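PDB 3QYH: Co-type Nitrile Hydratase beta subunit from Pseudomonas putida, which probably pairs with a cobalt-binding alpha subunit to form an enzyme that hydrates nitriles to the corresponding amides. Local coordinates for residues L40-N45 against T103-P108; D49-S54 against E70-V75; A121-G126 against V167-D172. One frame throughout, in Å; residues are numbered along the deposited sequence.

Contact 1: residues L40-N45 against T103-P108; sequences LLANGN and TPVLTP
Asn43 and Val105 bring their backbones together where the last turn of helix 28-43 meets the loop that leads to helix 111-117, their CA atoms 5.2 Å apart. The side-chain amide of Asn43 makes the polar link. Val105 N donates to Asn43 OD1 at 3.0 Å in a straight bond (163° at the hydrogen), meeting the oxygen nearly along the C=O axis. With CG anti to its carbonyl carbon (chi1 -70°), the Asn43 side chain slides past that of Val105 in the opposite direction. The helix closes here in a Schellman motif, with Gly44 N bonded to Leu41 O and Asn45 N to Leu40 O, and Gly44 taking the positive phi. Just past this turn, Asn45 OD1 lies in the amide plane of Asn43 and accepts a hydrogen bond from Asn43 ND2 at 3.1 Å; ND2 also hydrogen-bonds to the backbone of the partner subunit. With both ends of the amide engaged, its rotation is well defined. A water 3.0 Å from Asn43 OD1 accepts the N-H of Leu106. On the apolar side, Ala42 CB lies 4.0 Å from Leu106 CB and 4.1 Å from Val105 CG1. Leu106 itself is buried, its side chain touching Val111 and Leu114 of helix 111-117.

Contact 2: residues D49-S54 against E70-V75; sequences DEFRHS and ELWLHV
Ser54 and Val75 mark the closest backbone approach, CA to CA 5.8 Å, of two helical segments whose axes pass 9.6 Å apart with their directions 111° from each other. Phe51 supplies the main bridge. With CG anti to the backbone N (chi1 173°), its ring sets an edge against Trp72 in a T-shaped stack, the planes turned 85° apart. The atom that leads is Phe51 CZ, over one face of the indole and displaced toward the rim, 3.5 Å from Trp72 CD1 and nearly as close to Trp72 NE1. The same phenyl ring also meets a valine, obliquely: Phe51 CD2 touches Val75 CG1 at 3.4 Å, the two side chains crossing at about a right angle. Val75 is shared, since both its methyls also lie 3.6 Å from Ser54 OG, so the small serine lets the helices come near at this end. A water also joins the helices: it donates to Ser54 O at 2.6 Å and lies in the ring plane of His74, 2.7 Å from NE2. Leu37 of helix 28-43 packs on both Phe51 and Trp72, closing a three-helix core. The guanidinium of Arg52 has a long pairing with Asp49 and forms a salt bridge with an acidic side chain of the partner subunit; Arg52 NE and NH2 each hydrogen-bond to a modified side chain of that subunit. The indole of Trp72 lies about 9 Å from the cobalt(III) ion. This is consistent with the nitrile hydratase active site, built at the subunit interface, where beta-subunit arginines bond to oxidised cysteine ligands of the metal.

Contact 3: residues A121-G126 against V167-D172; sequences AAREEG and VFVTPD
Ala122 and Phe168 face each other as a non-hydrogen-bonded antiparallel pair, a single bridge, CA to CA 4.3 Å, that lays the incoming chain against the end of strand 158-168 in the SH3-like C-terminal region. Two backbone bonds flank the pair: Arg123 N donates to Val167 O at 2.9 Å and Val169 N to Ala121 O at 3.0 Å. The phenyl ring of Phe168 lies by the alanines, Ala122 CB 3.8 Å from Phe168 CE1 and Ala121 CB 4.1 Å from Phe168 CD1. Beyond the bridge, Arg123 runs side by side with Val169. A bend at chi2 (-73°) turns the chain at CD, and the guanidinium presents a face to Val169 CG2, which sits 3.4 Å from Arg123 NH2. Glu180 supplies the second shell, forming a salt bridge with Arg123 NE and also packing on Val169, while Phe168 rests on Val185 of the neighbouring strand 183-191. An alanine in place of Arg123 would probably leave Glu180 without its positive mate and open a gap over Val169 CG2, where the guanidinium face had lain. Arg123 NH1 also donates to Ala122 O, 2.8 Å away: the oxygen lies near the guanidinium plane, while the nitrogen stands 53° out of the carbonyl plane.

Along the chain, contact 2 falls between the two halves of contact 1, and contact 3 follows after both. Contacts 1 and 2 belong to the helical N-terminal part: helix 28-43, which ends in contact 1, is followed directly by helix 48-56 of contact 2, yet the two centres are 17 Å apart. Contact 3 belongs to the sheet-bearing C-terminal part, its centre about 22 Å from that of contact 2 and 23 Å from that of contact 1. The parts still meet, since Asp49 OD2 of contact 2 packs on Pro171 CB of contact 3 at 3.4 Å. All three touch the partner subunit, and contact 2 lies nearest the cobalt ion, so both parts of the chain contribute to the subunit interface.

Contact 1: residues L40-N45 against T103-P108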
# COMPACT_ATOMS: atom_id res chain seq x y z
N LEU B 40 -1.34 17.84 -4.47
CA LEU B 40 -1.60 17.79 -5.89
C LEU B 40 -2.85 16.98 -6.20
O LEU B 40 -3.59 17.31 -7.12
CB LEU B 40 -0.38 17.25 -6.66
CG LEU B 40 0.87 18.12 -6.54
CD1 LEU B 40 2.10 17.41 -7.13
CD2 LEU B 40 0.66 19.49 -7.20
N LEU B 41 -3.09 15.90 -5.46
CA LEU B 41 -4.33 15.16 -5.61
C LEU B 41 -5.52 16.06 -5.25
O LEU B 41 -6.55 16.01 -5.92
CB LEU B 41 -4.36 13.90 -4.72
CG LEU B 41 -3.46 12.72 -5.14
CD1 LEU B 41 -3.41 11.65 -4.01
CD2 LEU B 41 -3.94 12.12 -6.46
N ALA B 42 -5.39 16.87 -4.20
CA ALA B 42 -6.49 17.74 -3.77
C ALA B 42 -6.85 18.72 -4.90
O ALA B 42 -8.02 19.02 -5.12
CB ALA B 42 -6.15 18.49 -2.50
N ASN B 43 -5.85 19.22 -5.61
CA ASN B 43 -6.08 20.08 -6.76
C ASN B 43 -6.85 19.38 -7.88
O ASN B 43 -7.43 20.02 -8.74
CB ASN B 43 -4.75 20.56 -7.38
CG ASN B 43 -4.01 21.54 -6.51
OD1 ASN B 43 -4.57 22.15 -5.61
ND2 ASN B 43 -2.71 21.69 -6.77
N GLY B 44 -6.84 18.05 -7.88
CA GLY B 44 -7.34 17.32 -9.03
C GLY B 44 -6.38 17.36 -10.22
O GLY B 44 -6.78 17.23 -11.37
N ASN B 45 -5.09 17.55 -9.96
CA ASN B 45 -4.14 17.60 -11.07
C ASN B 45 -3.98 16.24 -11.78
O ASN B 45 -3.61 16.19 -12.95
CB ASN B 45 -2.77 18.08 -10.61
CG ASN B 45 -2.79 19.51 -10.09
OD1 ASN B 45 -2.10 19.80 -9.12
ND2 ASN B 45 -3.53 20.42 -10.76
N THR B 103 -4.66 28.59 -7.38
CA THR B 103 -4.85 28.69 -5.95
C THR B 103 -4.81 27.28 -5.37
O THR B 103 -5.50 26.39 -5.86
CB THR B 103 -6.23 29.30 -5.64
OG1 THR B 103 -6.33 30.60 -6.24
CG2 THR B 103 -6.43 29.42 -4.14
N PRO B 104 -4.03 27.07 -4.30
CA PRO B 104 -3.92 25.71 -3.76
C PRO B 104 -5.24 25.26 -3.18
O PRO B 104 -5.88 26.00 -2.44
CB PRO B 104 -2.87 25.84 -2.64
CG PRO B 104 -2.13 27.10 -2.93
CD PRO B 104 -3.14 28.02 -3.61
N VAL B 105 -5.65 24.04 -3.50
CA VAL B 105 -6.87 23.51 -2.92
C VAL B 105 -6.61 23.02 -1.50
O VAL B 105 -7.44 23.17 -0.63
CB VAL B 105 -7.46 22.39 -3.80
CG1 VAL B 105 -8.63 21.72 -3.10
CG2 VAL B 105 -7.89 22.98 -5.13
N LEU B 106 -5.44 22.42 -1.27
CA LEU B 106 -5.13 21.94 0.08
C LEU B 106 -4.62 23.10 0.94
O LEU B 106 -3.46 23.48 0.83
CB LEU B 106 -4.11 20.81 0.05
CG LEU B 106 -3.86 20.14 1.40
CD1 LEU B 106 -5.05 19.27 1.81
CD2 LEU B 106 -2.58 19.32 1.35
N THR B 107 -5.49 23.65 1.78
CA THR B 107 -5.12 24.76 2.65
C THR B 107 -5.05 24.29 4.11
O THR B 107 -5.64 23.26 4.46
CB THR B 107 -6.18 25.86 2.57
OG1 THR B 107 -7.45 25.32 2.96
CG2 THR B 107 -6.27 26.40 1.13
N PRO B 108 -4.36 25.05 4.96
CA PRO B 108 -4.20 24.62 6.35
C PRO B 108 -5.52 24.29 7.07
O PRO B 108 -5.56 23.32 7.81
CB PRO B 108 -3.52 25.82 7.01
CG PRO B 108 -2.74 26.44 5.90
CD PRO B 108 -3.62 26.29 4.67
O HOH W 1 -2.94 22.00 -3.14

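Contact 2: residues D49-S54 against E70-V75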
# COMPACT_ATOMS: atom_id res chain seq x y z
N ASP B 49 -4.73 6.52 -9.87
CA ASP B 49 -4.44 5.49 -10.86
C ASP B 49 -3.42 6.01 -11.87
O ASP B 49 -2.49 5.29 -12.26
CB ASP B 49 -5.72 5.00 -11.56
CG ASP B 49 -6.78 4.53 -10.55
OD1 ASP B 49 -7.82 5.20 -10.45
OD2 ASP B 49 -6.55 3.52 -9.86
N GLU B 50 -3.58 7.26 -12.29
CA GLU B 50 -2.62 7.87 -13.20
C GLU B 50 -1.26 7.95 -12.50
O GLU B 50 -0.22 7.79 -13.13
CB GLU B 50 -3.07 9.27 -13.59
CG GLU B 50 -4.34 9.29 -14.42
CD GLU B 50 -4.85 10.70 -14.70
OE1 GLU B 50 -4.98 11.48 -13.76
OE2 GLU B 50 -5.15 11.01 -15.88
N PHE B 51 -1.30 8.26 -11.22
CA PHE B 51 -0.08 8.41 -10.43
C PHE B 51 0.67 7.09 -10.44
O PHE B 51 1.87 7.03 -10.76
CB PHE B 51 -0.41 8.87 -8.99
CG PHE B 51 0.76 8.89 -8.06
CD1 PHE B 51 1.04 7.78 -7.26
CD2 PHE B 51 1.58 10.00 -7.96
CE1 PHE B 51 2.13 7.80 -6.39
CE2 PHE B 51 2.67 10.02 -7.11
CZ PHE B 51 2.95 8.92 -6.31
N ARG B 52 -0.03 6.01 -10.11
CA ARG B 52 0.62 4.69 -10.11
C ARG B 52 1.21 4.35 -11.47
O ARG B 52 2.33 3.85 -11.56
CB ARG B 52 -0.35 3.58 -9.71
CG ARG B 52 -0.85 3.66 -8.27
CD ARG B 52 -1.42 2.32 -7.82
NE ARG B 52 -1.80 2.34 -6.41
CZ ARG B 52 -3.02 2.66 -5.98
NH1 ARG B 52 -3.97 2.96 -6.86
NH2 ARG B 52 -3.28 2.67 -4.69
N HIS B 53 0.46 4.62 -12.54
CA HIS B 53 0.92 4.21 -13.86
C HIS B 53 2.09 5.07 -14.36
O HIS B 53 2.88 4.63 -15.19
CB HIS B 53 -0.24 4.24 -14.87
CG HIS B 53 0.12 3.64 -16.20
ND1 HIS B 53 0.70 2.39 -16.33
CD2 HIS B 53 -0.01 4.13 -17.46
CE1 HIS B 53 0.91 2.14 -17.61
NE2 HIS B 53 0.48 3.17 -18.31
N SER B 54 2.18 6.29 -13.86
CA SER B 54 3.32 7.15 -14.15
C SER B 54 4.60 6.53 -13.61
O SER B 54 5.62 6.52 -14.29
CB SER B 54 3.10 8.56 -13.58
OG SER B 54 4.26 9.34 -13.76
N GLU B 70 12.01 9.15 -4.60
CA GLU B 70 12.47 9.53 -5.94
C GLU B 70 11.45 9.12 -6.99
O GLU B 70 11.30 9.79 -8.00
CB GLU B 70 13.82 8.91 -6.26
CG GLU B 70 14.95 9.52 -5.52
CD GLU B 70 16.26 8.80 -5.82
OE1 GLU B 70 16.76 8.95 -6.95
OE2 GLU B 70 16.75 8.08 -4.93
N LEU B 71 10.74 8.01 -6.76
CA LEU B 71 9.69 7.60 -7.69
C LEU B 71 8.57 8.65 -7.72
O LEU B 71 8.06 9.00 -8.77
CB LEU B 71 9.10 6.24 -7.30
CG LEU B 71 10.13 5.16 -6.94
CD1 LEU B 71 9.39 3.88 -6.57
CD2 LEU B 71 11.09 4.93 -8.09
N TRP B 72 8.19 9.14 -6.55
CA TRP B 72 7.15 10.17 -6.48
C TRP B 72 7.62 11.45 -7.16
O TRP B 72 6.86 12.09 -7.90
CB TRP B 72 6.79 10.47 -5.03
CG TRP B 72 5.99 9.40 -4.35
CD1 TRP B 72 5.93 8.08 -4.70
CD2 TRP B 72 5.14 9.55 -3.21
NE1 TRP B 72 5.09 7.40 -3.83
CE2 TRP B 72 4.59 8.28 -2.91
CE3 TRP B 72 4.78 10.65 -2.40
CZ2 TRP B 72 3.71 8.07 -1.84
CZ3 TRP B 72 3.92 10.44 -1.34
CH2 TRP B 72 3.39 9.17 -1.07
N LEU B 73 8.86 11.85 -6.88
CA LEU B 73 9.42 13.05 -7.48
C LEU B 73 9.35 12.96 -9.01
O LEU B 73 9.02 13.93 -9.69
CB LEU B 73 10.87 13.27 -7.02
CG LEU B 73 11.63 14.39 -7.75
CD1 LEU B 73 10.93 15.75 -7.59
CD2 LEU B 73 13.05 14.47 -7.27
N HIS B 74 9.64 11.77 -9.53
CA HIS B 74 9.56 11.53 -10.98
C HIS B 74 8.16 11.79 -11.49
O HIS B 74 8.00 12.44 -12.52
CB HIS B 74 9.99 10.09 -11.36
CG HIS B 74 9.60 9.70 -12.75
ND1 HIS B 74 10.47 9.81 -13.82
CD2 HIS B 74 8.43 9.25 -13.26
CE1 HIS B 74 9.85 9.42 -14.92
NE2 HIS B 74 8.61 9.07 -14.61
N VAL B 75 7.16 11.29 -10.77
CA VAL B 75 5.78 11.49 -11.20
C VAL B 75 5.46 12.98 -11.26
O VAL B 75 4.89 13.46 -12.24
CB VAL B 75 4.76 10.80 -10.27
CG1 VAL B 75 3.34 11.08 -10.72
CG2 VAL B 75 5.01 9.31 -10.22
O HOH W 2 6.56 8.12 -16.15

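Contact 3: residues A121-G126 against V167-D172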
# COMPACT_ATOMS: atom_id res chain seq x y z
N ALA B 121 -12.60 4.43 -3.05
CA ALA B 121 -12.84 4.04 -4.44
C ALA B 121 -14.14 3.23 -4.56
O ALA B 121 -14.53 2.83 -5.66
CB ALA B 121 -11.67 3.22 -4.95
N ALA B 122 -14.79 2.94 -3.44
CA ALA B 122 -16.07 2.22 -3.48
C ALA B 122 -17.13 3.06 -4.19
O ALA B 122 -17.15 4.29 -4.05
CB ALA B 122 -16.54 1.86 -2.07
N ARG B 123 -17.99 2.42 -4.97
CA ARG B 123 -19.07 3.11 -5.66
C ARG B 123 -20.40 2.40 -5.45
O ARG B 123 -20.45 1.18 -5.27
CB ARG B 123 -18.78 3.25 -7.14
CG ARG B 123 -17.56 4.09 -7.46
CD ARG B 123 -17.81 5.57 -7.23
NE ARG B 123 -16.63 6.36 -7.60
CZ ARG B 123 -15.63 6.64 -6.77
NH1 ARG B 123 -15.65 6.19 -5.53
NH2 ARG B 123 -14.60 7.37 -7.19
N GLU B 124 -21.47 3.18 -5.48
CA GLU B 124 -22.80 2.67 -5.18
C GLU B 124 -23.29 1.65 -6.20
O GLU B 124 -23.80 0.59 -5.85
CB GLU B 124 -23.80 3.84 -5.11
CG GLU B 124 -25.14 3.46 -4.53
CD GLU B 124 -25.05 3.13 -3.05
OE1 GLU B 124 -24.23 3.77 -2.35
OE2 GLU B 124 -25.79 2.23 -2.59
N GLU B 125 -23.14 1.98 -7.48
CA GLU B 125 -23.61 1.08 -8.52
C GLU B 125 -22.56 0.79 -9.57
O GLU B 125 -21.71 1.64 -9.87
CB GLU B 125 -24.88 1.64 -9.17
CG GLU B 125 -24.78 3.09 -9.60
CD GLU B 125 -26.14 3.71 -9.84
OE1 GLU B 125 -27.13 3.24 -9.22
OE2 GLU B 125 -26.23 4.67 -10.64
N GLY B 126 -22.60 -0.42 -10.12
CA GLY B 126 -21.67 -0.83 -11.15
C GLY B 126 -22.12 -2.16 -11.71
O GLY B 126 -23.21 -2.62 -11.38
N VAL B 167 -18.60 -3.03 -4.98
CA VAL B 167 -18.30 -2.33 -6.21
C VAL B 167 -17.23 -1.25 -6.04
O VAL B 167 -17.30 -0.44 -5.12
CB VAL B 167 -19.58 -1.68 -6.78
CG1 VAL B 167 -19.26 -0.81 -8.00
CG2 VAL B 167 -20.59 -2.76 -7.15
N PHE B 168 -16.27 -1.21 -6.97
CA PHE B 168 -15.17 -0.24 -6.93
C PHE B 168 -14.86 0.30 -8.32
O PHE B 168 -15.16 -0.35 -9.33
CB PHE B 168 -13.91 -0.89 -6.36
CG PHE B 168 -14.01 -1.18 -4.89
CD1 PHE B 168 -13.57 -0.26 -3.96
CD2 PHE B 168 -14.56 -2.37 -4.44
CE1 PHE B 168 -13.67 -0.53 -2.57
CE2 PHE B 168 -14.68 -2.64 -3.09
CZ PHE B 168 -14.23 -1.72 -2.15
N VAL B 169 -14.26 1.48 -8.36
CA VAL B 169 -13.72 2.02 -9.59
C VAL B 169 -12.77 0.99 -10.24
O VAL B 169 -12.11 0.23 -9.54
CB VAL B 169 -12.90 3.31 -9.29
CG1 VAL B 169 -12.09 3.76 -10.53
CG2 VAL B 169 -13.83 4.44 -8.78
N THR B 170 -12.72 0.97 -11.57
CA THR B 170 -11.76 0.15 -12.30
C THR B 170 -10.53 0.97 -12.70
O THR B 170 -10.63 1.93 -13.49
CB THR B 170 -12.42 -0.45 -13.58
OG1 THR B 170 -13.49 -1.32 -13.20
CG2 THR B 170 -11.39 -1.23 -14.42
N PRO B 171 -9.35 0.59 -12.18
CA PRO B 171 -8.12 1.35 -12.44
C PRO B 171 -7.72 1.29 -13.91
O PRO B 171 -7.21 2.29 -14.41
CB PRO B 171 -7.07 0.65 -11.57
CG PRO B 171 -7.85 -0.16 -10.61
CD PRO B 171 -9.09 -0.58 -11.33
N ASP B 172 -7.97 0.17 -14.60
CA ASP B 172 -7.57 0.05 -16.00
C ASP B 172 -8.16 1.15 -16.87
O ASP B 172 -7.53 1.61 -17.82
CB ASP B 172 -7.97 -1.31 -16.59
CG ASP B 172 -7.47 -2.48 -15.77
OD1 ASP B 172 -6.89 -3.42 -16.35
OD2 ASP B 172 -7.67 -2.48 -14.52